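Local coordinates for protein glutaredoxin (Chlorella sorokiniana, PDB 4I2U) that binds glutathione on a thioredoxin fold and probably serves as a glutathione-dependent thiol-disulfide oxidoreductase in cell redox homeostasis, at residues 20-25 / 48-53; 2-7 / 56-61; 32-37 / 86-91; 13-18 / 43-48. All blocks are in the same frame, centred on the assembly; numbering follows the deposited sequence.

Contact 1. Residues 20-25 / 48-53; sequences FSKTYC and ELDGRN. With GSH (glutathione), chain B.
One face of the Tyr24 ring carries Lys22 CB, 4.0 Å above its plane, while the Asp50 side chain slides past the opposite way, its carboxylate turned 80° to the ring. At the edge of the Phe20 ring, near its plane, sits Leu49 CD2. The Asp50 carboxylate grips Thr23 twice: OD2 takes OG1 on its syn lone pair at 2.6 Å, and OD1 meets Thr23 N from above the plane at 2.9 Å. An alanine at Asp50 would have no carboxylate for these bonds and would probably leave the turn from Lys22 to Cys25 less firmly held. In this thioredoxin fold that type I turn leads from strand 17-21 to Cys25, the N-cap of the next helix; Cys25 SG lies 3.6 Å from SG2 of glutathione. The parallel pairing ends with Leu49 N to Ser21 O, 2.7 Å and straight at 179°. Beside it Ser21 OG donates to the syn lone pair of Glu48 OE1 (2.7 Å). The extended Lys22 chain crosses Leu49 and brings NZ to glutathione O31 at 2.8 Å.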
loop_
_atom_site.group_PDB
_atom_site.type_symbol
_atom_site.label_atom_id
_atom_site.label_comp_id
_atom_site.label_asym_id
_atom_site.label_seq_id
_atom_site.Cartn_x
_atom_site.Cartn_y
_atom_site.Cartn_z
ATOM N N PHE A 20 -2.690 -2.157 -2.094
ATOM C CA PHE A 20 -3.794 -2.752 -2.846
ATOM C C PHE A 20 -3.682 -2.188 -4.241
ATOM O O PHE A 20 -3.623 -0.970 -4.419
ATOM C CB PHE A 20 -5.138 -2.418 -2.185
ATOM C CG PHE A 20 -5.293 -3.065 -0.829
ATOM C CD1 PHE A 20 -4.917 -2.402 0.323
ATOM C CD2 PHE A 20 -5.768 -4.363 -0.706
ATOM C CE1 PHE A 20 -5.015 -3.011 1.558
ATOM C CE2 PHE A 20 -5.867 -4.981 0.520
ATOM C CZ PHE A 20 -5.493 -4.320 1.656
ATOM N N SER A 21 -3.649 -3.072 -5.226
ATOM C CA SER A 21 -3.141 -2.780 -6.549
ATOM C C SER A 21 -3.987 -3.458 -7.611
ATOM O O SER A 21 -4.828 -4.297 -7.320
ATOM C CB SER A 21 -1.693 -3.312 -6.580
ATOM O OG SER A 21 -1.086 -3.256 -7.872
ATOM N N LYS A 22 -3.781 -3.050 -8.860
ATOM C CA LYS A 22 -4.142 -3.859 -10.024
ATOM C C LYS A 22 -2.928 -3.926 -10.918
ATOM O O LYS A 22 -2.171 -2.961 -11.038
ATOM C CB LYS A 22 -5.345 -3.285 -10.771
ATOM C CG LYS A 22 -6.603 -3.415 -9.958
ATOM C CD LYS A 22 -7.833 -2.840 -10.599
ATOM C CE LYS A 22 -9.017 -2.920 -9.652
ATOM N NZ LYS A 22 -10.253 -2.408 -10.272
ATOM N N THR A 23 -2.716 -5.077 -11.533
ATOM C CA THR A 23 -1.458 -5.348 -12.238
ATOM C C THR A 23 -1.178 -4.384 -13.379
ATOM O O THR A 23 -0.027 -4.090 -13.685
ATOM C CB THR A 23 -1.398 -6.781 -12.787
ATOM O OG1 THR A 23 -2.476 -7.006 -13.687
ATOM C CG2 THR A 23 -1.429 -7.795 -11.651
ATOM N N TYR A 24 -2.233 -3.889 -14.007
ATOM C CA TYR A 24 -2.158 -3.109 -15.232
ATOM C C TYR A 24 -2.120 -1.596 -15.016
ATOM O O TYR A 24 -1.981 -0.840 -15.976
ATOM C CB TYR A 24 -3.363 -3.436 -16.104
ATOM C CG TYR A 24 -4.715 -3.238 -15.449
ATOM C CD1 TYR A 24 -5.208 -1.968 -15.194
ATOM C CD2 TYR A 24 -5.513 -4.331 -15.100
ATOM C CE1 TYR A 24 -6.460 -1.768 -14.623
ATOM C CE2 TYR A 24 -6.762 -4.138 -14.520
ATOM C CZ TYR A 24 -7.222 -2.852 -14.305
ATOM O OH TYR A 24 -8.473 -2.604 -13.796
ATOM N N CYS A 25 -2.243 -1.162 -13.764
ATOM C CA CYS A 25 -2.391 0.258 -13.460
ATOM C C CYS A 25 -1.047 0.966 -13.278
ATOM O O CYS A 25 -0.225 0.534 -12.477
ATOM C CB CYS A 25 -3.210 0.399 -12.182
ATOM S SG CYS A 25 -3.201 2.061 -11.448
ATOM N N GLU A 48 -3.292 -7.878 -5.518
ATOM C CA GLU A 48 -3.773 -7.542 -6.854
ATOM C C GLU A 48 -5.261 -7.809 -6.969
ATOM O O GLU A 48 -5.704 -8.962 -7.050
ATOM C CB GLU A 48 -3.014 -8.303 -7.932
ATOM C CG GLU A 48 -1.501 -8.099 -7.889
ATOM C CD GLU A 48 -1.025 -6.667 -8.105
ATOM O OE1 GLU A 48 -1.777 -5.791 -8.543
ATOM O OE2 GLU A 48 0.179 -6.427 -7.846
ATOM N N LEU A 49 -6.031 -6.745 -7.049
ATOM C CA LEU A 49 -7.483 -6.805 -7.023
ATOM C C LEU A 49 -8.088 -7.142 -8.380
ATOM O O LEU A 49 -9.289 -7.403 -8.455
ATOM C CB LEU A 49 -8.040 -5.489 -6.493
ATOM C CG LEU A 49 -7.529 -5.123 -5.105
ATOM C CD1 LEU A 49 -8.192 -3.857 -4.599
ATOM C CD2 LEU A 49 -7.739 -6.237 -4.122
ATOM N N ASP A 50 -7.293 -7.134 -9.449
ATOM C CA ASP A 50 -7.722 -7.704 -10.712
ATOM C C ASP A 50 -7.499 -9.227 -10.760
ATOM O O ASP A 50 -8.079 -9.910 -11.604
ATOM C CB ASP A 50 -7.048 -6.994 -11.890
ATOM C CG ASP A 50 -5.530 -7.107 -11.881
ATOM O OD1 ASP A 50 -4.907 -6.912 -10.824
ATOM O OD2 ASP A 50 -4.929 -7.364 -12.952
ATOM N N GLY A 51 -6.686 -9.757 -9.847
ATOM C CA GLY A 51 -6.485 -11.196 -9.724
ATOM C C GLY A 51 -7.486 -11.826 -8.767
ATOM O O GLY A 51 -8.072 -12.867 -9.070
ATOM N N ARG A 52 -7.674 -11.211 -7.608
ATOM C CA ARG A 52 -8.677 -11.673 -6.653
ATOM C C ARG A 52 -10.062 -11.605 -7.247
ATOM O O ARG A 52 -10.471 -10.553 -7.763
ATOM C CB ARG A 52 -8.642 -10.835 -5.377
ATOM C CG ARG A 52 -7.409 -11.104 -4.549
ATOM C CD ARG A 52 -7.518 -10.553 -3.167
ATOM N NE ARG A 52 -8.632 -11.135 -2.416
ATOM C CZ ARG A 52 -8.512 -11.831 -1.287
ATOM N NH1 ARG A 52 -7.326 -12.079 -0.745
ATOM N NH2 ARG A 52 -9.595 -12.289 -0.689
ATOM N N ASN A 53 -10.804 -12.699 -7.128
ATOM C CA ASN A 53 -12.177 -12.708 -7.597
ATOM C C ASN A 53 -13.052 -11.678 -6.868
ATOM O O ASN A 53 -14.015 -11.136 -7.440
ATOM C CB ASN A 53 -12.798 -14.089 -7.435
ATOM C CG ASN A 53 -14.160 -14.148 -8.023
ATOM O OD1 ASN A 53 -15.157 -14.185 -7.309
ATOM N ND2 ASN A 53 -14.225 -14.058 -9.340
HETATM N N1 GSH B . -4.272 9.802 -8.920
HETATM C CA1 GSH B . -4.626 8.439 -8.495
HETATM C C1 GSH B . -3.415 7.876 -7.796
HETATM O O11 GSH B . -2.406 8.602 -7.710
HETATM O O12 GSH B . -3.449 6.725 -7.292
HETATM C CB1 GSH B . -5.069 7.653 -9.727
HETATM C CG1 GSH B . -5.561 6.247 -9.403
HETATM C CD1 GSH B . -6.532 5.737 -10.454
HETATM O OE1 GSH B . -7.422 6.452 -10.920
HETATM N N2 GSH B . -6.408 4.472 -10.813
HETATM C CA2 GSH B . -7.356 3.829 -11.728
HETATM C C2 GSH B . -8.516 3.191 -11.000
HETATM O O2 GSH B . -8.467 2.973 -9.800
HETATM C CB2 GSH B . -6.636 2.791 -12.590
HETATM S SG2 GSH B . -5.492 3.558 -13.773
HETATM N N3 GSH B . -9.600 2.925 -11.716
HETATM C CA3 GSH B . -10.809 2.453 -11.086
HETATM C C3 GSH B . -10.759 1.020 -10.616
HETATM O O31 GSH B . -9.841 0.253 -10.972
HETATM O O32 GSH B . -11.695 0.674 -9.858
HETATM O O HOH W 1 -11.635 -5.232 -8.797
#

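Contact 2. Residues 2-7 / 56-61; sequences SAAKQL and AAIQDY. With GSH (glutathione), chain B.
The tight part of this helix-helix contact is built on Ala4 and the buried Tyr61 ring. The Ala4 methyl points at helix 55-66, its CB 3.6 Å from Ala57 O and 4.0 Å from Ala57 CB, and such a small side chain is consistent with axes of the two short segments only 8.6 Å apart, crossing at -66°. Next to Ala4 the tips of Leu7 and Ile58 meet, CD1 to CD1 at 4.0 Å. The solvent side is the exposed Lys5 chain lying over the Tyr61 ring, with exposed Ala57 at the margin. Lys5, CG anti to the backbone N (chi1 176°), crosses one ring face obliquely in a CH-pi contact, its CG 3.8 Å from the centroid of the Tyr61 ring and 24° off the normal. Beyond the ring the polar ends converge on Asp9, which takes a salt bridge from Lys5 NZ and a hydrogen bond with Tyr61 OH. An alanine at Tyr61 would remove the ring under Lys5 and the hydroxyl that meets Asp9, and would probably loosen this flank. On the far side of helix 55-66, Gln59 NE2 donates to glutathione O32, while Leu7 and Ile58 both reach Phe20 of strand 17-21, closing the helix pair against the sheet.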
loop_
_atom_site.group_PDB
_atom_site.type_symbol
_atom_site.label_atom_id
_atom_site.label_comp_id
_atom_site.label_asym_id
_atom_site.label_seq_id
_atom_site.Cartn_x
_atom_site.Cartn_y
_atom_site.Cartn_z
ATOM N N SER A 2 -17.464 -8.883 7.054
ATOM C CA SER A 2 -17.409 -9.523 5.745
ATOM C C SER A 2 -16.016 -10.069 5.480
ATOM O O SER A 2 -15.047 -9.680 6.140
ATOM C CB SER A 2 -17.759 -8.520 4.645
ATOM O OG SER A 2 -16.679 -7.630 4.412
ATOM N N ALA A 3 -15.925 -10.968 4.508
ATOM C CA ALA A 3 -14.652 -11.518 4.081
ATOM C C ALA A 3 -13.729 -10.399 3.619
ATOM O O ALA A 3 -12.558 -10.399 3.964
ATOM C CB ALA A 3 -14.854 -12.522 2.965
ATOM N N ALA A 4 -14.252 -9.464 2.828
ATOM C CA ALA A 4 -13.430 -8.384 2.282
ATOM C C ALA A 4 -12.875 -7.509 3.396
ATOM O O ALA A 4 -11.693 -7.174 3.395
ATOM C CB ALA A 4 -14.237 -7.536 1.300
ATOM N N LYS A 5 -13.724 -7.135 4.346
ATOM C CA LYS A 5 -13.289 -6.306 5.455
ATOM C C LYS A 5 -12.225 -7.031 6.266
ATOM O O LYS A 5 -11.201 -6.445 6.645
ATOM C CB LYS A 5 -14.478 -5.913 6.331
ATOM C CG LYS A 5 -14.079 -5.112 7.573
ATOM C CD LYS A 5 -15.283 -4.555 8.302
ATOM C CE LYS A 5 -14.882 -3.378 9.186
ATOM N NZ LYS A 5 -13.938 -3.795 10.251
ATOM N N GLN A 6 -12.462 -8.308 6.559
ATOM C CA GLN A 6 -11.500 -9.063 7.356
ATOM C C GLN A 6 -10.170 -9.168 6.627
ATOM O O GLN A 6 -9.099 -9.060 7.233
ATOM C CB GLN A 6 -12.044 -10.451 7.671
ATOM C CG GLN A 6 -11.237 -11.210 8.713
ATOM C CD GLN A 6 -11.783 -12.605 8.963
ATOM O OE1 GLN A 6 -11.334 -13.578 8.354
ATOM N NE2 GLN A 6 -12.763 -12.709 9.859
ATOM N N LEU A 7 -10.227 -9.395 5.322
ATOM C CA LEU A 7 -9.011 -9.452 4.521
ATOM C C LEU A 7 -8.220 -8.156 4.605
ATOM O O LEU A 7 -7.013 -8.156 4.876
ATOM C CB LEU A 7 -9.356 -9.760 3.067
ATOM C CG LEU A 7 -8.223 -9.854 2.038
ATOM C CD1 LEU A 7 -7.662 -8.512 1.587
ATOM C CD2 LEU A 7 -7.103 -10.736 2.548
ATOM N N ALA A 56 -13.613 -6.393 -6.325
ATOM C CA ALA A 56 -14.551 -5.273 -6.260
ATOM C C ALA A 56 -15.062 -5.076 -4.838
ATOM O O ALA A 56 -15.250 -3.934 -4.387
ATOM C CB ALA A 56 -15.695 -5.484 -7.222
ATOM N N ALA A 57 -15.295 -6.174 -4.129
ATOM C CA ALA A 57 -15.727 -6.085 -2.735
ATOM C C ALA A 57 -14.632 -5.473 -1.872
ATOM O O ALA A 57 -14.899 -4.740 -0.911
ATOM C CB ALA A 57 -16.116 -7.452 -2.196
ATOM N N ILE A 58 -13.388 -5.815 -2.160
ATOM C CA ILE A 58 -12.276 -5.228 -1.433
ATOM C C ILE A 58 -12.180 -3.735 -1.720
ATOM O O ILE A 58 -11.984 -2.930 -0.808
ATOM C CB ILE A 58 -10.958 -5.963 -1.755
ATOM C CG1 ILE A 58 -11.011 -7.369 -1.146
ATOM C CG2 ILE A 58 -9.756 -5.196 -1.223
ATOM C CD1 ILE A 58 -9.951 -8.284 -1.640
ATOM N N GLN A 59 -12.355 -3.341 -2.974
ATOM C CA GLN A 59 -12.373 -1.920 -3.291
ATOM C C GLN A 59 -13.504 -1.200 -2.580
ATOM O O GLN A 59 -13.319 -0.069 -2.142
ATOM C CB GLN A 59 -12.497 -1.684 -4.786
ATOM C CG GLN A 59 -11.252 -2.090 -5.564
ATOM C CD GLN A 59 -11.353 -1.716 -7.032
ATOM O OE1 GLN A 59 -11.728 -2.529 -7.877
ATOM N NE2 GLN A 59 -11.049 -0.464 -7.345
ATOM N N ASP A 60 -14.666 -1.840 -2.481
ATOM C CA ASP A 60 -15.792 -1.265 -1.749
ATOM C C ASP A 60 -15.421 -1.005 -0.295
ATOM O O ASP A 60 -15.736 0.056 0.247
ATOM C CB ASP A 60 -16.991 -2.216 -1.791
ATOM C CG ASP A 60 -17.686 -2.251 -3.121
ATOM O OD1 ASP A 60 -17.464 -1.343 -3.949
ATOM O OD2 ASP A 60 -18.492 -3.196 -3.300
ATOM N N TYR A 61 -14.763 -1.952 0.357
ATOM C CA TYR A 61 -14.356 -1.712 1.725
ATOM C C TYR A 61 -13.292 -0.632 1.776
ATOM O O TYR A 61 -13.273 0.183 2.701
ATOM C CB TYR A 61 -13.866 -2.980 2.411
ATOM C CG TYR A 61 -13.425 -2.689 3.824
ATOM C CD1 TYR A 61 -14.307 -2.161 4.762
ATOM C CD2 TYR A 61 -12.111 -2.897 4.203
ATOM C CE1 TYR A 61 -13.875 -1.868 6.063
ATOM C CE2 TYR A 61 -11.671 -2.607 5.489
ATOM C CZ TYR A 61 -12.559 -2.095 6.416
ATOM O OH TYR A 61 -12.155 -1.827 7.717
HETATM N N1 GSH B . -4.272 9.802 -8.920
HETATM C CA1 GSH B . -4.626 8.439 -8.495
HETATM C C1 GSH B . -3.415 7.876 -7.796
HETATM O O11 GSH B . -2.406 8.602 -7.710
HETATM O O12 GSH B . -3.449 6.725 -7.292
HETATM C CB1 GSH B . -5.069 7.653 -9.727
HETATM C CG1 GSH B . -5.561 6.247 -9.403
HETATM C CD1 GSH B . -6.532 5.737 -10.454
HETATM O OE1 GSH B . -7.422 6.452 -10.920
HETATM N N2 GSH B . -6.408 4.472 -10.813
HETATM C CA2 GSH B . -7.356 3.829 -11.728
HETATM C C2 GSH B . -8.516 3.191 -11.000
HETATM O O2 GSH B . -8.467 2.973 -9.800
HETATM C CB2 GSH B . -6.636 2.791 -12.590
HETATM S SG2 GSH B . -5.492 3.558 -13.773
HETATM N N3 GSH B . -9.600 2.925 -11.716
HETATM C CA3 GSH B . -10.809 2.453 -11.086
HETATM C C3 GSH B . -10.759 1.020 -10.616
HETATM O O31 GSH B . -9.841 0.253 -10.972
HETATM O O32 GSH B . -11.695 0.674 -9.858
#

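Contact 3. Residues 32-37 / 86-91; sequences KRALEK and DTDALA
This is a close packing without hydrogen bonds across it, mostly of methyl groups, between helices 26-36 and 84-93 in the buried interior. The two helices run in roughly the same direction, the axes of their short segments 24° apart and approaching to 8.6 Å. Small side chains at the centre are consistent with that closeness. Ala34 is the focus. Its methyl points directly at the partner helix and settles among Thr87, Asp88 and Ala91, with CB 3.9 Å from Asp88 CA and equally 3.9 Å from Ala91 CB. Thr87 supplies its methyl branch rather than its hydroxyl: CG2, anti to the backbone N (chi1 of OG1 -62°), reaches Ala34 CB at 4.1 Å and Leu35 CG at 4.2 Å, Leu35 crossing it at about a right angle. The same torsion turns OG1 back toward the start of its helix, where it is hydrogen-bonded to Gly83 O just before it. Leu35 and Ala91 both continue onto Leu96 of helix 95-102, so a third helix joins the cluster. Such packing of the helix that follows the first strand against the one after the last strand, on one side of the central sheet, belongs to the thioredoxin fold of glutaredoxins.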
loop_
_atom_site.group_PDB
_atom_site.type_symbol
_atom_site.label_atom_id
_atom_site.label_comp_id
_atom_site.label_asym_id
_atom_site.label_seq_id
_atom_site.Cartn_x
_atom_site.Cartn_y
_atom_site.Cartn_z
ATOM N N LYS A 32 4.549 1.055 -6.342
ATOM C CA LYS A 32 5.489 -0.025 -6.127
ATOM C C LYS A 32 6.926 0.419 -6.311
ATOM O O LYS A 32 7.777 0.128 -5.462
ATOM C CB LYS A 32 5.188 -1.198 -7.051
ATOM C CG LYS A 32 3.887 -1.917 -6.733
ATOM C CD LYS A 32 3.474 -2.823 -7.875
ATOM C CE LYS A 32 2.287 -3.693 -7.513
ATOM N NZ LYS A 32 1.791 -4.416 -8.697
ATOM N N ARG A 33 7.216 1.129 -7.396
ATOM C CA ARG A 33 8.584 1.569 -7.650
ATOM C C ARG A 33 9.071 2.523 -6.582
ATOM O O ARG A 33 10.240 2.488 -6.191
ATOM C CB ARG A 33 8.703 2.175 -9.048
ATOM C CG ARG A 33 8.633 1.120 -10.153
ATOM C CD ARG A 33 8.544 1.735 -11.556
ATOM N NE ARG A 33 8.642 0.709 -12.597
ATOM C CZ ARG A 33 8.285 0.877 -13.871
ATOM N NH1 ARG A 33 7.793 2.040 -14.287
ATOM N NH2 ARG A 33 8.421 -0.131 -14.733
ATOM N N ALA A 34 8.188 3.372 -6.077
ATOM C CA ALA A 34 8.557 4.273 -4.994
ATOM C C ALA A 34 8.951 3.499 -3.736
ATOM O O ALA A 34 9.977 3.779 -3.113
ATOM C CB ALA A 34 7.411 5.221 -4.694
ATOM N N LEU A 35 8.143 2.525 -3.349
ATOM C CA LEU A 35 8.436 1.710 -2.182
ATOM C C LEU A 35 9.717 0.885 -2.373
ATOM O O LEU A 35 10.487 0.695 -1.423
ATOM C CB LEU A 35 7.259 0.777 -1.891
ATOM C CG LEU A 35 5.972 1.489 -1.446
ATOM C CD1 LEU A 35 4.802 0.556 -1.571
ATOM C CD2 LEU A 35 6.113 1.991 -0.022
ATOM N N GLU A 36 9.976 0.439 -3.599
ATOM C CA GLU A 36 11.116 -0.426 -3.881
ATOM C C GLU A 36 12.430 0.312 -3.822
ATOM O O GLU A 36 13.480 -0.327 -3.817
ATOM C CB GLU A 36 10.953 -1.095 -5.241
ATOM C CG GLU A 36 9.892 -2.194 -5.247
ATOM C CD GLU A 36 9.424 -2.586 -6.633
ATOM O OE1 GLU A 36 10.049 -2.163 -7.626
ATOM O OE2 GLU A 36 8.419 -3.314 -6.717
ATOM N N LYS A 37 12.409 1.637 -3.742
ATOM C CA LYS A 37 13.637 2.385 -3.492
ATOM C C LYS A 37 14.185 2.050 -2.113
ATOM O O LYS A 37 15.381 2.181 -1.870
ATOM C CB LYS A 37 13.380 3.884 -3.560
ATOM C CG LYS A 37 12.945 4.407 -4.906
ATOM C CD LYS A 37 12.527 5.868 -4.790
ATOM C CE LYS A 37 12.125 6.459 -6.130
ATOM N NZ LYS A 37 13.302 6.804 -6.974
ATOM N N ASP A 86 0.527 10.062 -4.443
ATOM C CA ASP A 86 0.861 10.404 -3.057
ATOM C C ASP A 86 2.089 9.642 -2.591
ATOM O O ASP A 86 2.984 10.210 -1.941
ATOM C CB ASP A 86 -0.286 10.078 -2.091
ATOM C CG ASP A 86 -1.522 10.899 -2.321
ATOM O OD1 ASP A 86 -1.410 12.090 -2.679
ATOM O OD2 ASP A 86 -2.620 10.338 -2.113
ATOM N N THR A 87 2.144 8.353 -2.890
ATOM C CA THR A 87 3.237 7.525 -2.410
ATOM C C THR A 87 4.540 7.957 -3.066
ATOM O O THR A 87 5.590 8.024 -2.404
ATOM C CB THR A 87 2.947 6.038 -2.669
ATOM O OG1 THR A 87 1.778 5.641 -1.945
ATOM C CG2 THR A 87 4.098 5.160 -2.216
ATOM N N ASP A 88 4.504 8.237 -4.352
ATOM C CA ASP A 88 5.673 8.744 -5.049
ATOM C C ASP A 88 6.148 10.073 -4.460
ATOM O O ASP A 88 7.346 10.284 -4.260
ATOM C CB ASP A 88 5.342 8.908 -6.525
ATOM C CG ASP A 88 6.529 9.319 -7.330
ATOM O OD1 ASP A 88 7.407 8.459 -7.565
ATOM O OD2 ASP A 88 6.589 10.512 -7.702
ATOM N N ALA A 89 5.220 10.975 -4.178
ATOM C CA ALA A 89 5.569 12.263 -3.576
ATOM C C ALA A 89 6.193 12.080 -2.201
ATOM O O ALA A 89 7.180 12.738 -1.859
ATOM C CB ALA A 89 4.343 13.137 -3.487
ATOM N N LEU A 90 5.639 11.181 -1.401
ATOM C CA LEU A 90 6.183 10.923 -0.065
ATOM C C LEU A 90 7.556 10.269 -0.122
ATOM O O LEU A 90 8.402 10.513 0.721
ATOM C CB LEU A 90 5.201 10.060 0.723
ATOM C CG LEU A 90 3.896 10.764 1.059
ATOM C CD1 LEU A 90 2.898 9.702 1.493
ATOM C CD2 LEU A 90 4.053 11.811 2.136
ATOM N N ALA A 91 7.790 9.443 -1.127
ATOM C CA ALA A 91 9.108 8.873 -1.319
ATOM C C ALA A 91 10.115 9.975 -1.579
ATOM O O ALA A 91 11.218 9.991 -1.024
ATOM C CB ALA A 91 9.093 7.878 -2.470
#

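Contact 4. Residues 13-18 / 43-48; sequences SGNKVV and KITAIE
Strands 17-21 and 45-48 are the two parallel strands of a beta-alpha-beta unit, part of the thioredoxin fold, and here their pairing begins. The backbone bond is direct: Thr45 N donates to Val17 O at 2.8 Å, with 170° at the hydrogen and the donor in the carbonyl plane. A CA-H...O contact continues the register, Val18 CA lying 3.3 Å from Thr45 O. Packing falls on two sides of the sheet. Bridge partners Val18 and Thr45 lie side by side and point the same way, with Val18 CG2 4.2 Å from Thr45 CB; both also touch Thr11 of helix 3-14. Asn15 crosses Thr45 at about a right angle, its CB packed 3.5 Å from Thr45 OG1. Val17 instead meets Ile44, CG1 to CG1, and both pack on Leu35 of helix 26-36. Polar contacts lie at the strand start. Asn15 ND2 is hydrogen-bonded to Thr11 O. One water accepts from Val17 N (3.1 Å) and from Thr45 OG1, and donates to Lys43 O at 3.0 Å.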
loop_
_atom_site.group_PDB
_atom_site.type_symbol
_atom_site.label_atom_id
_atom_site.label_comp_id
_atom_site.label_asym_id
_atom_site.label_seq_id
_atom_site.Cartn_x
_atom_site.Cartn_y
_atom_site.Cartn_z
ATOM N N SER A 13 -2.879 -4.817 9.260
ATOM C CA SER A 13 -2.378 -4.920 10.636
ATOM C C SER A 13 -1.308 -6.001 10.777
ATOM O O SER A 13 -0.549 -5.982 11.740
ATOM C CB SER A 13 -3.532 -5.142 11.615
ATOM O OG SER A 13 -4.220 -6.336 11.332
ATOM N N GLY A 14 -1.221 -6.919 9.814
ATOM C CA GLY A 14 -0.279 -8.020 9.878
ATOM C C GLY A 14 0.941 -7.859 8.997
ATOM O O GLY A 14 1.851 -8.665 9.086
ATOM N N ASN A 15 0.967 -6.825 8.156
ATOM C CA ASN A 15 2.073 -6.579 7.236
ATOM C C ASN A 15 2.372 -5.105 7.246
ATOM O O ASN A 15 1.455 -4.305 7.140
ATOM C CB ASN A 15 1.698 -7.006 5.829
ATOM C CG ASN A 15 1.325 -8.451 5.753
ATOM O OD1 ASN A 15 2.198 -9.314 5.659
ATOM N ND2 ASN A 15 0.038 -8.742 5.838
ATOM N N LYS A 16 3.636 -4.733 7.366
ATOM C CA LYS A 16 4.002 -3.340 7.539
ATOM C C LYS A 16 3.810 -2.476 6.302
ATOM O O LYS A 16 3.585 -1.291 6.427
ATOM C CB LYS A 16 5.462 -3.249 7.993
ATOM C CG LYS A 16 5.732 -3.831 9.366
ATOM C CD LYS A 16 5.045 -3.018 10.431
ATOM C CE LYS A 16 5.377 -3.526 11.817
ATOM N NZ LYS A 16 5.595 -2.409 12.772
ATOM N N VAL A 17 3.972 -3.034 5.108
ATOM C CA VAL A 17 3.886 -2.249 3.885
ATOM C C VAL A 17 2.945 -2.971 2.954
ATOM O O VAL A 17 3.251 -4.077 2.487
ATOM C CB VAL A 17 5.265 -2.057 3.234
ATOM C CG1 VAL A 17 5.121 -1.243 1.978
ATOM C CG2 VAL A 17 6.205 -1.385 4.212
ATOM N N VAL A 18 1.777 -2.379 2.725
ATOM C CA VAL A 18 0.743 -2.997 1.911
ATOM C C VAL A 18 0.318 -2.068 0.791
ATOM O O VAL A 18 0.091 -0.874 1.015
ATOM C CB VAL A 18 -0.491 -3.351 2.782
ATOM C CG1 VAL A 18 -1.611 -3.945 1.941
ATOM C CG2 VAL A 18 -0.095 -4.318 3.889
ATOM N N LYS A 43 9.244 -7.654 0.809
ATOM C CA LYS A 43 8.762 -6.978 2.020
ATOM C C LYS A 43 7.584 -6.034 1.756
ATOM O O LYS A 43 7.111 -5.354 2.663
ATOM C CB LYS A 43 9.895 -6.194 2.677
ATOM C CG LYS A 43 11.067 -7.072 3.090
ATOM C CD LYS A 43 10.632 -8.142 4.083
ATOM C CE LYS A 43 11.825 -8.812 4.754
ATOM N NZ LYS A 43 12.394 -7.961 5.827
ATOM N N ILE A 44 7.132 -5.995 0.516
ATOM C CA ILE A 44 5.979 -5.201 0.113
ATOM C C ILE A 44 4.854 -6.187 -0.169
ATOM O O ILE A 44 4.992 -7.074 -1.005
ATOM C CB ILE A 44 6.289 -4.392 -1.169
ATOM C CG1 ILE A 44 7.405 -3.368 -0.916
ATOM C CG2 ILE A 44 5.032 -3.699 -1.688
ATOM C CD1 ILE A 44 8.097 -2.847 -2.186
ATOM N N THR A 45 3.731 -6.048 0.519
ATOM C CA THR A 45 2.609 -6.953 0.330
ATOM C C THR A 45 1.658 -6.315 -0.680
ATOM O O THR A 45 0.890 -5.409 -0.364
ATOM C CB THR A 45 1.921 -7.179 1.651
ATOM O OG1 THR A 45 2.867 -7.715 2.577
ATOM C CG2 THR A 45 0.757 -8.140 1.508
ATOM N N ALA A 46 1.729 -6.761 -1.924
ATOM C CA ALA A 46 0.926 -6.223 -3.011
ATOM C C ALA A 46 -0.237 -7.149 -3.288
ATOM O O ALA A 46 -0.043 -8.287 -3.744
ATOM C CB ALA A 46 1.772 -6.075 -4.262
ATOM N N ILE A 47 -1.436 -6.659 -3.053
ATOM C CA ILE A 47 -2.664 -7.435 -3.198
ATOM C C ILE A 47 -3.300 -6.995 -4.521
ATOM O O ILE A 47 -3.745 -5.848 -4.632
ATOM C CB ILE A 47 -3.635 -7.195 -2.017
ATOM C CG1 ILE A 47 -2.981 -7.438 -0.642
ATOM C CG2 ILE A 47 -4.899 -8.026 -2.212
ATOM C CD1 ILE A 47 -2.435 -8.834 -0.426
ATOM N N GLU A 48 -3.292 -7.878 -5.518
ATOM C CA GLU A 48 -3.773 -7.542 -6.854
ATOM C C GLU A 48 -5.261 -7.809 -6.969
ATOM O O GLU A 48 -5.704 -8.962 -7.050
ATOM C CB GLU A 48 -3.014 -8.303 -7.932
ATOM C CG GLU A 48 -1.501 -8.099 -7.889
ATOM C CD GLU A 48 -1.025 -6.667 -8.105
ATOM O OE1 GLU A 48 -1.777 -5.791 -8.543
ATOM O OE2 GLU A 48 0.179 -6.427 -7.846
HETATM O O HOH W 2 4.619 -5.922 4.184
#

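Contact 3 is the buried one, centred on the Ala34 methyl without any hydrogen bond between its segments; contact 2, partly buried, likewise has none across its segments, whereas contacts 1 and 4, also partly buried, are held by backbone hydrogen bonds, contact 1 also by carboxylates. Contacts 1 and 4 lie on the same pair of parallel strands, share Glu48 and are joined by Ser21 N to Ile47 O. Contacts 1 and 2 both reach glutathione, and Lys22 NZ meets Gln59 OE1 between them. The salt bridge of Lys32 NZ with Glu48 OE2 ties the helix of contact 3 to the strand end. Contacts 2 and 3, centres about 25 Å apart, lie on opposite sides of the chain's centre.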